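Local coordinates for Tll1590 protein (Thermosynechococcus elongatus, PDB 6LDQ) that belongs to the glycosyltransferases of the GT-B clan and folds into a Rossmann-like alpha/beta domain, at residues L10-H14 and L115-V119. Sequence-based numbering, arbitrary orientation.
Sequences LISVH and LSGWV
S116 meets V13 in the chain that follows strand 8-11 of a Rossmann-like alpha/beta fold of the GT-B clan, where helix 113-126, the helix directly following the parallel neighbour strand 108-112, packs against the chain leaving the sheet. The polar evidence is one hydrogen bond: V13 N donates to S116 OG over 3.0 Å, bent at the hydrogen to 147°. S116 OG stands beside its own backbone N (chi1 -49°), a rotation that also lets the hydroxyl donate to N112 O while the oxygen accepts from V13 N. Two bonds grip this buried oxygen and fix its rotation: the N112 bond is local to the start of the helix, and the V13 N bond ties its first turn to the chain following strand 8-11. The hydroxyl of T51, on the adjoining strand 47-52, is hydrogen-bonded to the carbonyls of both S12 and V13, while I11 pairs through its backbone with H110.

Van der Waals contacts flank the bond. S116 CB lies 3.5 Å from I11 O and 3.8 Å from I11 CG2, so the serine methylene rests against backbone and branch of the same residue. The apolar part is looser: V119 turns one methyl to each strand-side residue, CG1 standing 4.2 Å from I11 CD1 and CG2 equally far from V13 CG2. V13 CG2, placed beside its own backbone N because CG1 takes the anti position (chi1 -176°), sits 3.4 Å from S116 OG and 3.7 Å from S116 CA.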
loop_
_atom_site.group_PDB
_atom_site.type_symbol
_atom_site.label_atom_id
_atom_site.label_comp_id
_atom_site.label_asym_id
_atom_site.label_seq_id
_atom_site.Cartn_x
_atom_site.Cartn_y
_atom_site.Cartn_z
ATOM N N LEU A 10 1.906 5.413 -0.593
ATOM C CA LEU A 10 1.186 4.379 0.137
ATOM C C LEU A 10 -0.238 4.357 -0.407
ATOM O O LEU A 10 -0.817 5.410 -0.703
ATOM C CB LEU A 10 1.184 4.642 1.648
ATOM C CG LEU A 10 2.400 4.247 2.516
ATOM C CD1 LEU A 10 3.732 4.646 1.927
ATOM C CD2 LEU A 10 2.242 4.776 3.941
ATOM N N ILE A 11 -0.788 3.163 -0.579
ATOM C CA ILE A 11 -2.124 3.024 -1.143
ATOM C C ILE A 11 -2.974 2.185 -0.202
ATOM O O ILE A 11 -2.579 1.075 0.166
ATOM C CB ILE A 11 -2.097 2.377 -2.539
ATOM C CG1 ILE A 11 -1.433 3.308 -3.544
ATOM C CG2 ILE A 11 -3.517 2.066 -3.007
ATOM C CD1 ILE A 11 -1.099 2.622 -4.830
ATOM N N SER A 12 -4.143 2.727 0.176
ATOM C CA SER A 12 -5.174 2.092 0.982
ATOM C C SER A 12 -6.525 2.495 0.374
ATOM O O SER A 12 -7.203 3.407 0.855
ATOM C CB SER A 12 -5.078 2.495 2.447
ATOM O OG SER A 12 -6.037 1.814 3.229
ATOM N N VAL A 13 -6.917 1.793 -0.694
ATOM C CA VAL A 13 -8.217 2.005 -1.338
ATOM C C VAL A 13 -9.290 2.248 -0.288
ATOM O O VAL A 13 -9.964 3.286 -0.298
ATOM C CB VAL A 13 -8.604 0.817 -2.227
ATOM C CG1 VAL A 13 -9.936 1.119 -2.957
ATOM C CG2 VAL A 13 -7.486 0.476 -3.206
ATOM N N HIS A 14 -9.443 1.305 0.637
ATOM C CA HIS A 14 -10.303 1.526 1.796
ATOM C C HIS A 14 -9.525 2.210 2.924
ATOM O O HIS A 14 -9.726 3.390 3.213
ATOM C CB HIS A 14 -10.901 0.201 2.293
ATOM C CG HIS A 14 -12.036 0.377 3.252
ATOM N ND1 HIS A 14 -11.852 0.800 4.552
ATOM C CD2 HIS A 14 -13.368 0.193 3.101
ATOM C CE1 HIS A 14 -13.023 0.866 5.161
ATOM N NE2 HIS A 14 -13.958 0.501 4.302
ATOM N N LEU A 115 -6.899 -5.698 -1.546
ATOM C CA LEU A 115 -7.580 -4.886 -2.561
ATOM C C LEU A 115 -6.642 -3.827 -3.148
ATOM O O LEU A 115 -6.522 -3.685 -4.367
ATOM C CB LEU A 115 -8.819 -4.210 -1.952
ATOM C CG LEU A 115 -10.028 -5.088 -1.594
ATOM C CD1 LEU A 115 -10.897 -4.382 -0.582
ATOM C CD2 LEU A 115 -10.839 -5.427 -2.846
ATOM N N SER A 116 -5.999 -3.054 -2.290
ATOM C CA SER A 116 -4.949 -2.155 -2.770
ATOM C C SER A 116 -3.843 -2.938 -3.473
ATOM O O SER A 116 -3.229 -2.438 -4.420
ATOM C CB SER A 116 -4.382 -1.364 -1.600
ATOM O OG SER A 116 -5.425 -0.798 -0.818
ATOM N N GLY A 117 -3.611 -4.191 -3.059
ATOM C CA GLY A 117 -2.552 -4.978 -3.668
ATOM C C GLY A 117 -2.809 -5.342 -5.110
ATOM O O GLY A 117 -1.877 -5.410 -5.913
ATOM N N TRP A 118 -4.072 -5.636 -5.448
ATOM C CA TRP A 118 -4.472 -5.727 -6.846
ATOM C C TRP A 118 -4.028 -4.482 -7.620
ATOM O O TRP A 118 -3.482 -4.569 -8.728
ATOM C CB TRP A 118 -5.993 -5.893 -6.914
ATOM C CG TRP A 118 -6.472 -6.347 -8.248
ATOM C CD1 TRP A 118 -6.577 -7.641 -8.689
ATOM C CD2 TRP A 118 -6.883 -5.516 -9.330
ATOM N NE1 TRP A 118 -7.047 -7.654 -9.984
ATOM C CE2 TRP A 118 -7.234 -6.361 -10.400
ATOM C CE3 TRP A 118 -6.974 -4.129 -9.503
ATOM C CZ2 TRP A 118 -7.692 -5.870 -11.627
ATOM C CZ3 TRP A 118 -7.437 -3.637 -10.725
ATOM C CH2 TRP A 118 -7.799 -4.511 -11.769
ATOM N N VAL A 119 -4.261 -3.314 -7.043
ATOM C CA VAL A 119 -3.805 -2.083 -7.692
ATOM C C VAL A 119 -2.290 -2.131 -7.866
ATOM O O VAL A 119 -1.760 -1.873 -8.954
ATOM C CB VAL A 119 -4.265 -0.854 -6.885
ATOM C CG1 VAL A 119 -3.604 0.433 -7.403
ATOM C CG2 VAL A 119 -5.795 -0.727 -6.906
#